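Local coordinates for SCARECROW-LIKE protein 7 (Oryza sativa Japonica Group, PDB 5HYZ) that binds DNA in vitro through its GRAS domain, the part described here, and probably acts as a transcription factor in plant development and abiotic stress resistance, at residues 202-206 and 232-238; 222-226 and 317-323; 322-328 and 371-375. Residue numbers count along the deposited sequence, not the author numbering.

Interaction 1 of 3, residues 202-206 and 232-238; sequences AVAVN and LSPAVVT
Three main-chain hydrogen bonds tie these segments: Ala-235 N to Val-203 O (2.7 Å), Val-205 N to Val-236 O (3.0 Å) and Thr-238 N to Val-205 O (2.8 Å). A fourth joins side chains, Thr-238 OG1 (chi1 p) donating to Asn-206 OD1 at 2.8 Å; Asn-206 also bonds Asp-115 of the VHIID motif and Gln-123. One water bridges Val-203 N (2.9 Å) and Ser-233 O (2.8 Å). The strands run parallel, their axes 4.7 Å apart at 16°, pairing Val-205 with Val-237 and Asn-206 with Thr-238. This is the beta-alpha-beta unit of a Rossmann-like sheet, the two strands being connected through helix 220-231. After that helix Ser-233 takes positive phi (47/54); Pro-234 is extended (-66/146), whereas Ala-235 kinks the chain with helical angles (-65/-31). Beta-branched valines suit extended backbone: Val-205 (t) sets CG2 4.0 Å from Pro-234 CB and 4.3 Å from Leu-232 CD1, while its CB lies 4.1 Å from Val-237 CG2. Ala-204, its CB 3.9 Å from Val-236 CG1, also touches Ile-101 of helix 89-104, where a small side chain fits.

Interaction 2 of 3, residues 222-226 and 317-323; sequences VRRVL and LMEWCGF
This is a largely apolar contact between helix 220-231, the connection of a beta-alpha-beta unit in the Rossmann-like sheet, and the C-terminal end of helix 311-320, which finishes in a Schellman motif. It joins the PFYRE and SAW regions of the GRAS domain. Residues 222-226 are helical throughout; on the other side the helix holds to Trp-320, and Cys-321 (-92/7) is the first residue to leave it. Gly-322 is the C-prime residue at 97/6, a backbone conformation in which a CB would strike the preceding carbonyl. Its N bonds Glu-319 O and Phe-323 N bonds Met-318 O, both at 3.0 Å.

Leu-226 (m, t) is the apolar centre of the contact, its CA 6.6 Å from that of Cys-321. Its CB lies 3.8 Å from Cys-321 SG and 4.3 Å from Phe-323 CE2, and its CD2 is 3.7 Å from SE of Met-318, present as selenomethionine, whose flexible side chain (m, m, m) curls back to meet it. Farther along, Val-222 CG1 stands 4.4 Å from Leu-317 CD2. Phe-207 of strand 202-208 also packs on Leu-226.

At the exposed margin a long arginine can reach across: Arg-223 (chi1 t, chi2 t) forms a cation-pi interaction with Trp-320 (chi1 t). Arg-223 CZ lies 4.1 Å from the centroid of the Trp-320 six-membered ring, 13° off the normal, with Arg-223 NH2 3.3 Å from Trp-320 CE3.

Interaction 3 of 3, residues 322-328 and 371-375; sequences GFEPVPL and VSAWR
Backbone hydrogen bonds define a short antiparallel pairing between the chain that leaves helix 311-320 and the C-terminal strand. Glu-324 N donates to Arg-375 O (2.8 Å) and Arg-375 N to Glu-324 O (3.0 Å), a reciprocal couple; next along, Val-326 N donates to Ala-373 O (2.9 Å). Between them Pro-325 and Trp-374 form a non-hydrogen-bonded pair, CA atoms 4.6 Å apart, where proline's lack of an N-H costs this pairing no bond. Beyond Val-326 direct bonding gives way to water: one molecule links Val-326 O (2.6 Å) to Ala-373 N (2.9 Å). A second water donates to Arg-375 O (2.7 Å) and, weakly, to Gly-322 O (3.3 Å).

Among side chains, the indole of Trp-374 (m, chi2 85°) is fixed by NE1 donating to Ser-372 OG (2.8 Å), and its CZ3 lies 3.8 Å from Pro-325 CG. Phe-323 CB approaches Trp-374 CB at 3.9 Å. Small Ala-373 leaves space for two larger neighbours: its CB is 3.9 Å from both Val-326 CB and Leu-328 CD2. Val-326 CG2 packs over one face of the Arg-375 guanidinium and comes within 3.6 Å of Arg-375 CG, while Arg-375 NH2 bonds Ala-235 O.

The pairing belongs to the SAW region at the end of the GRAS domain. Strand 366-374 runs antiparallel to strand 236-242, with Ala-373 against helix 89-104 and Trp-374 against Met-318 of helix 311-320.

Overall arrangement
Interactions 1 and 2 are buried and share the beta-alpha-beta unit: interaction 1 pairs its strands, whereas interaction 2 packs its helix against helix 311-320. Interaction 3, only partly buried, carries the sheet onward, since Trp-374 O accepts from Val-237 N at 2.8 Å. Their chemistry follows: main-chain hydrogen bonds dominate interactions 1 and 3, parallel in the first and antiparallel in the third, while interaction 2 relies on apolar side chains with a cation-pi pair at its more exposed edge. Gly-322 and Phe-323 belong to both interactions 2 and 3, and the Phe-323 ring also reaches interaction 1, its CE1 3.5 Å from Val-237 CG2.

Interaction 1 of 3, residues 202-206 and 232-238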
loop_
_atom_site.group_PDB
_atom_site.type_symbol
_atom_site.label_atom_id
_atom_site.label_comp_id
_atom_site.label_asym_id
_atom_site.label_seq_id
_atom_site.Cartn_x
_atom_site.Cartn_y
_atom_site.Cartn_z
ATOM N N ALA A 202 3.255 30.121 -0.369
ATOM C CA ALA A 202 1.885 29.719 -0.080
ATOM C C ALA A 202 1.906 28.799 1.117
ATOM O O ALA A 202 2.742 27.899 1.193
ATOM C CB ALA A 202 1.251 28.996 -1.263
ATOM N N VAL A 203 0.926 28.959 1.994
ATOM C CA VAL A 203 0.842 28.154 3.178
ATOM C C VAL A 203 -0.335 27.167 3.060
ATOM O O VAL A 203 -1.417 27.563 2.612
ATOM C CB VAL A 203 0.608 29.062 4.412
ATOM C CG1 VAL A 203 0.373 28.181 5.608
ATOM C CG2 VAL A 203 1.837 29.990 4.617
ATOM N N ALA A 204 -0.114 25.905 3.439
ATOM C CA ALA A 204 -1.203 24.964 3.647
ATOM C C ALA A 204 -1.131 24.471 5.071
ATOM O O ALA A 204 -0.055 24.114 5.562
ATOM C CB ALA A 204 -1.109 23.768 2.648
ATOM N N VAL A 205 -2.271 24.410 5.729
ATOM C CA VAL A 205 -2.333 23.929 7.102
ATOM C C VAL A 205 -3.060 22.618 7.121
ATOM O O VAL A 205 -4.118 22.500 6.508
ATOM C CB VAL A 205 -3.079 24.940 8.041
ATOM C CG1 VAL A 205 -3.041 24.434 9.466
ATOM C CG2 VAL A 205 -2.291 26.239 8.007
ATOM N N ASN A 206 -2.518 21.642 7.847
ATOM C CA ASN A 206 -3.042 20.283 7.825
ATOM C C ASN A 206 -3.450 19.852 9.264
ATOM O O ASN A 206 -2.652 19.933 10.209
ATOM C CB ASN A 206 -1.938 19.346 7.245
ATOM C CG ASN A 206 -2.401 17.934 7.070
ATOM O OD1 ASN A 206 -3.136 17.661 6.096
ATOM N ND2 ASN A 206 -1.837 16.982 7.868
ATOM N N LEU A 232 -2.441 32.625 9.275
ATOM C CA LEU A 232 -1.320 32.341 8.383
ATOM C C LEU A 232 -1.657 32.558 6.910
ATOM O O LEU A 232 -0.838 32.320 6.008
ATOM C CB LEU A 232 -0.850 30.884 8.621
ATOM C CG LEU A 232 -0.519 30.537 10.070
ATOM C CD1 LEU A 232 0.038 29.089 10.139
ATOM C CD2 LEU A 232 0.541 31.518 10.678
ATOM N N SER A 233 -2.863 33.024 6.685
ATOM C CA SER A 233 -3.491 33.239 5.382
ATOM C C SER A 233 -3.300 32.018 4.448
ATOM O O SER A 233 -2.788 32.161 3.343
ATOM C CB SER A 233 -2.934 34.470 4.675
ATOM O OG SER A 233 -3.234 35.619 5.427
ATOM N N PRO A 234 -3.689 30.839 4.923
ATOM C CA PRO A 234 -3.424 29.633 4.102
ATOM C C PRO A 234 -4.200 29.600 2.806
ATOM O O PRO A 234 -5.368 30.013 2.678
ATOM C CB PRO A 234 -3.835 28.482 5.061
ATOM C CG PRO A 234 -4.818 29.150 6.059
ATOM C CD PRO A 234 -4.317 30.532 6.217
ATOM N N ALA A 235 -3.552 29.028 1.795
ATOM C CA ALA A 235 -4.201 28.731 0.541
ATOM C C ALA A 235 -5.262 27.691 0.733
ATOM O O ALA A 235 -6.276 27.641 -0.027
ATOM C CB ALA A 235 -3.142 28.231 -0.477
ATOM N N VAL A 236 -5.031 26.782 1.711
ATOM C CA VAL A 236 -6.002 25.740 2.038
ATOM C C VAL A 236 -5.690 25.193 3.445
ATOM O O VAL A 236 -4.545 25.213 3.902
ATOM C CB VAL A 236 -5.956 24.567 0.971
ATOM C CG1 VAL A 236 -4.643 23.764 1.100
ATOM C CG2 VAL A 236 -7.176 23.639 1.152
ATOM N N VAL A 237 -6.720 24.697 4.106
ATOM C CA VAL A 237 -6.631 24.003 5.365
ATOM C C VAL A 237 -7.311 22.676 5.173
ATOM O O VAL A 237 -8.493 22.617 4.739
ATOM C CB VAL A 237 -7.365 24.776 6.491
ATOM C CG1 VAL A 237 -7.310 23.947 7.814
ATOM C CG2 VAL A 237 -6.738 26.178 6.706
ATOM N N THR A 238 -6.596 21.594 5.442
ATOM C CA THR A 238 -7.191 20.290 5.284
ATOM C C THR A 238 -7.530 19.703 6.624
ATOM O O THR A 238 -6.785 19.859 7.603
ATOM C CB THR A 238 -6.248 19.322 4.513
ATOM O OG1 THR A 238 -4.921 19.471 5.027
ATOM C CG2 THR A 238 -6.185 19.761 3.061
HETATM O O HOH W 1 -0.802 31.236 1.542
#

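Interaction 2 of 3, residues 222-226 and 317-323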
loop_
_atom_site.group_PDB
_atom_site.type_symbol
_atom_site.label_atom_id
_atom_site.label_comp_id
_atom_site.label_asym_id
_atom_site.label_seq_id
_atom_site.Cartn_x
_atom_site.Cartn_y
_atom_site.Cartn_z
ATOM N N VAL A 222 -10.044 24.882 20.443
ATOM C CA VAL A 222 -10.165 24.610 18.991
ATOM C C VAL A 222 -10.319 25.965 18.293
ATOM O O VAL A 222 -9.753 26.216 17.237
ATOM C CB VAL A 222 -11.345 23.581 18.619
ATOM C CG1 VAL A 222 -12.674 23.990 19.191
ATOM C CG2 VAL A 222 -11.488 23.446 17.081
ATOM N N ARG A 223 -11.018 26.901 18.930
ATOM C CA ARG A 223 -11.083 28.238 18.360
ATOM C C ARG A 223 -9.742 28.910 18.233
ATOM O O ARG A 223 -9.475 29.565 17.218
ATOM C CB ARG A 223 -11.990 29.140 19.205
ATOM C CG ARG A 223 -11.970 30.563 18.728
ATOM C CD ARG A 223 -13.185 31.278 19.221
ATOM N NE ARG A 223 -14.354 30.387 19.288
ATOM C CZ ARG A 223 -15.344 30.355 18.394
ATOM N NH1 ARG A 223 -15.320 31.170 17.320
ATOM N NH2 ARG A 223 -16.362 29.516 18.590
ATOM N N ARG A 224 -8.906 28.768 19.256
ATOM C CA ARG A 224 -7.638 29.477 19.304
ATOM C C ARG A 224 -6.782 28.932 18.177
ATOM O O ARG A 224 -6.148 29.729 17.461
ATOM C CB ARG A 224 -6.912 29.326 20.670
ATOM C CG ARG A 224 -5.598 30.166 20.801
ATOM C CD ARG A 224 -4.922 30.019 22.173
ATOM N NE ARG A 224 -3.749 30.904 22.333
ATOM C CZ ARG A 224 -2.592 30.769 21.658
ATOM N NH1 ARG A 224 -2.399 29.770 20.753
ATOM N NH2 ARG A 224 -1.605 31.644 21.889
ATOM N N VAL A 225 -6.774 27.588 17.988
ATOM C CA VAL A 225 -5.879 27.091 16.936
ATOM C C VAL A 225 -6.454 27.349 15.505
ATOM O O VAL A 225 -5.680 27.563 14.585
ATOM C CB VAL A 225 -5.524 25.573 17.131
ATOM C CG1 VAL A 225 -6.562 24.665 16.621
ATOM C CG2 VAL A 225 -4.242 25.216 16.313
ATOM N N LEU A 226 -7.766 27.320 15.315
ATOM C CA LEU A 226 -8.344 27.684 13.983
ATOM C C LEU A 226 -8.088 29.145 13.663
ATOM O O LEU A 226 -7.790 29.496 12.529
ATOM C CB LEU A 226 -9.836 27.391 13.902
ATOM C CG LEU A 226 -10.151 25.905 13.911
ATOM C CD1 LEU A 226 -11.667 25.650 13.875
ATOM C CD2 LEU A 226 -9.464 25.203 12.700
ATOM N N LEU A 317 -18.150 24.815 12.988
ATOM C CA LEU A 317 -16.989 25.442 13.661
ATOM C C LEU A 317 -16.062 26.148 12.670
ATOM O O LEU A 317 -15.608 27.268 12.863
ATOM C CB LEU A 317 -16.223 24.359 14.398
ATOM C CG LEU A 317 -16.690 23.964 15.764
ATOM C CD1 LEU A 317 -16.069 22.608 16.100
ATOM C CD2 LEU A 317 -16.117 25.044 16.670
HETATM N N MSE A 318 -15.799 25.497 11.542
HETATM C CA MSE A 318 -14.917 26.096 10.540
HETATM C C MSE A 318 -15.523 27.414 10.027
HETATM O O MSE A 318 -14.823 28.380 9.870
HETATM C CB MSE A 318 -14.704 25.147 9.331
HETATM C CG MSE A 318 -14.052 23.809 9.656
HETATM SE SE MSE A 318 -12.229 24.100 10.480
HETATM C CE MSE A 318 -11.404 24.829 8.904
ATOM N N GLU A 319 -16.843 27.428 9.779
ATOM C CA GLU A 319 -17.473 28.632 9.226
ATOM C C GLU A 319 -17.530 29.715 10.287
ATOM O O GLU A 319 -17.408 30.901 10.004
ATOM C CB GLU A 319 -18.870 28.310 8.724
ATOM C CG GLU A 319 -18.723 27.367 7.453
ATOM C CD GLU A 319 -20.029 27.062 6.728
ATOM O OE1 GLU A 319 -21.096 27.096 7.357
ATOM O OE2 GLU A 319 -19.940 26.676 5.540
ATOM N N TRP A 320 -17.700 29.277 11.496
ATOM C CA TRP A 320 -17.695 30.226 12.634
ATOM C C TRP A 320 -16.332 30.938 12.708
ATOM O O TRP A 320 -16.258 32.111 13.043
ATOM C CB TRP A 320 -18.024 29.463 13.912
ATOM C CG TRP A 320 -18.406 30.373 15.108
ATOM C CD1 TRP A 320 -18.421 31.737 15.118
ATOM C CD2 TRP A 320 -18.873 29.954 16.381
ATOM N NE1 TRP A 320 -18.823 32.200 16.353
ATOM C CE2 TRP A 320 -19.120 31.117 17.143
ATOM C CE3 TRP A 320 -19.123 28.694 16.957
ATOM C CZ2 TRP A 320 -19.592 31.068 18.470
ATOM C CZ3 TRP A 320 -19.586 28.635 18.262
ATOM C CH2 TRP A 320 -19.813 29.821 19.013
ATOM N N CYS A 321 -15.254 30.237 12.319
ATOM C CA CYS A 321 -13.917 30.795 12.369
ATOM C C CYS A 321 -13.535 31.453 11.067
ATOM O O CYS A 321 -12.405 31.861 10.889
ATOM C CB CYS A 321 -12.906 29.688 12.780
ATOM S SG CYS A 321 -13.176 29.177 14.511
ATOM N N GLY A 322 -14.482 31.568 10.144
ATOM C CA GLY A 322 -14.252 32.396 8.985
ATOM C C GLY A 322 -13.794 31.620 7.760
ATOM O O GLY A 322 -13.450 32.240 6.772
ATOM N N PHE A 323 -13.767 30.285 7.823
ATOM C CA PHE A 323 -13.392 29.481 6.634
ATOM C C PHE A 323 -14.577 29.160 5.753
ATOM O O PHE A 323 -15.697 29.122 6.242
ATOM C CB PHE A 323 -12.758 28.160 7.092
ATOM C CG PHE A 323 -11.401 28.352 7.740
ATOM C CD1 PHE A 323 -10.266 28.608 6.958
ATOM C CD2 PHE A 323 -11.296 28.298 9.129
ATOM C CE1 PHE A 323 -8.984 28.767 7.542
ATOM C CE2 PHE A 323 -10.023 28.475 9.756
ATOM C CZ PHE A 323 -8.869 28.730 8.941
#

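Interaction 3 of 3, residues 322-328 and 371-375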
loop_
_atom_site.group_PDB
_atom_site.type_symbol
_atom_site.label_atom_id
_atom_site.label_comp_id
_atom_site.label_asym_id
_atom_site.label_seq_id
_atom_site.Cartn_x
_atom_site.Cartn_y
_atom_site.Cartn_z
ATOM N N GLY A 322 -14.482 31.568 10.144
ATOM C CA GLY A 322 -14.252 32.396 8.985
ATOM C C GLY A 322 -13.794 31.620 7.760
ATOM O O GLY A 322 -13.450 32.240 6.772
ATOM N N PHE A 323 -13.767 30.285 7.823
ATOM C CA PHE A 323 -13.392 29.481 6.634
ATOM C C PHE A 323 -14.577 29.160 5.753
ATOM O O PHE A 323 -15.697 29.122 6.242
ATOM C CB PHE A 323 -12.758 28.160 7.092
ATOM C CG PHE A 323 -11.401 28.352 7.740
ATOM C CD1 PHE A 323 -10.266 28.608 6.958
ATOM C CD2 PHE A 323 -11.296 28.298 9.129
ATOM C CE1 PHE A 323 -8.984 28.767 7.542
ATOM C CE2 PHE A 323 -10.023 28.475 9.756
ATOM C CZ PHE A 323 -8.869 28.730 8.941
ATOM N N GLU A 324 -14.330 28.829 4.492
ATOM C CA GLU A 324 -15.385 28.397 3.582
ATOM C C GLU A 324 -14.953 27.071 2.950
ATOM O O GLU A 324 -13.758 26.838 2.765
ATOM C CB GLU A 324 -15.634 29.459 2.495
ATOM C CG GLU A 324 -14.560 29.484 1.453
ATOM C CD GLU A 324 -14.687 30.610 0.438
ATOM O OE1 GLU A 324 -15.535 31.497 0.634
ATOM O OE2 GLU A 324 -13.918 30.594 -0.551
ATOM N N PRO A 325 -15.911 26.231 2.605
ATOM C CA PRO A 325 -15.606 24.937 1.973
ATOM C C PRO A 325 -14.918 25.112 0.631
ATOM O O PRO A 325 -15.168 26.061 -0.129
ATOM C CB PRO A 325 -16.986 24.266 1.804
ATOM C CG PRO A 325 -17.966 25.106 2.557
ATOM C CD PRO A 325 -17.364 26.488 2.719
ATOM N N VAL A 326 -13.990 24.197 0.355
ATOM C CA VAL A 326 -13.304 24.128 -0.943
ATOM C C VAL A 326 -13.666 22.764 -1.557
ATOM O O VAL A 326 -13.438 21.726 -0.934
ATOM C CB VAL A 326 -11.783 24.272 -0.765
ATOM C CG1 VAL A 326 -11.066 24.040 -2.092
ATOM C CG2 VAL A 326 -11.465 25.685 -0.183
ATOM N N PRO A 327 -14.175 22.740 -2.806
ATOM C CA PRO A 327 -14.489 21.402 -3.384
ATOM C C PRO A 327 -13.280 20.517 -3.515
ATOM O O PRO A 327 -12.212 20.997 -3.852
ATOM C CB PRO A 327 -15.022 21.722 -4.792
ATOM C CG PRO A 327 -15.440 23.133 -4.731
ATOM C CD PRO A 327 -14.517 23.843 -3.725
ATOM N N LEU A 328 -13.416 19.225 -3.226
ATOM C CA LEU A 328 -12.266 18.372 -3.446
ATOM C C LEU A 328 -12.135 18.090 -4.971
ATOM O O LEU A 328 -13.075 18.288 -5.747
ATOM C CB LEU A 328 -12.378 17.086 -2.647
ATOM C CG LEU A 328 -12.347 17.293 -1.130
ATOM C CD1 LEU A 328 -12.647 15.986 -0.321
ATOM C CD2 LEU A 328 -11.022 17.913 -0.651
ATOM N N VAL A 371 -12.701 13.638 5.159
ATOM C CA VAL A 371 -11.675 14.608 4.806
ATOM C C VAL A 371 -12.365 15.770 4.122
ATOM O O VAL A 371 -13.335 15.584 3.365
ATOM C CB VAL A 371 -10.619 13.990 3.860
ATOM C CG1 VAL A 371 -9.623 15.086 3.358
ATOM C CG2 VAL A 371 -9.768 12.964 4.688
ATOM N N SER A 372 -11.901 16.990 4.383
ATOM C CA SER A 372 -12.451 18.184 3.732
ATOM C C SER A 372 -11.369 19.250 3.621
ATOM O O SER A 372 -10.340 19.179 4.310
ATOM C CB SER A 372 -13.654 18.753 4.519
ATOM O OG SER A 372 -13.312 18.885 5.890
ATOM N N ALA A 373 -11.594 20.200 2.742
ATOM C CA ALA A 373 -10.648 21.308 2.523
ATOM C C ALA A 373 -11.392 22.645 2.729
ATOM O O ALA A 373 -12.593 22.722 2.421
ATOM C CB ALA A 373 -10.074 21.249 1.088
ATOM N N TRP A 374 -10.682 23.668 3.211
ATOM C CA TRP A 374 -11.289 24.949 3.655
ATOM C C TRP A 374 -10.365 26.069 3.278
ATOM O O TRP A 374 -9.157 25.846 3.186
ATOM C CB TRP A 374 -11.489 24.953 5.198
ATOM C CG TRP A 374 -12.301 23.772 5.610
ATOM C CD1 TRP A 374 -11.848 22.489 5.881
ATOM C CD2 TRP A 374 -13.714 23.745 5.754
ATOM N NE1 TRP A 374 -12.923 21.679 6.188
ATOM C CE2 TRP A 374 -14.076 22.420 6.104
ATOM C CE3 TRP A 374 -14.728 24.716 5.586
ATOM C CZ2 TRP A 374 -15.409 22.025 6.312
ATOM C CZ3 TRP A 374 -16.109 24.292 5.796
ATOM C CH2 TRP A 374 -16.404 22.965 6.159
ATOM N N ARG A 375 -10.863 27.293 3.132
ATOM C CA ARG A 375 -9.926 28.447 3.050
ATOM C C ARG A 375 -10.523 29.768 3.599
ATOM O O ARG A 375 -11.778 29.739 3.740
ATOM C CB ARG A 375 -9.466 28.684 1.612
ATOM C CG ARG A 375 -10.596 29.080 0.626
ATOM C CD ARG A 375 -10.024 29.589 -0.718
ATOM N NE ARG A 375 -8.897 28.759 -1.164
ATOM C CZ ARG A 375 -8.933 27.915 -2.206
ATOM N NH1 ARG A 375 -10.052 27.810 -2.932
ATOM N NH2 ARG A 375 -7.855 27.173 -2.527
HETATM O O HOH W 2 -12.978 32.113 3.494
HETATM O O HOH W 3 -13.881 20.034 1.017
#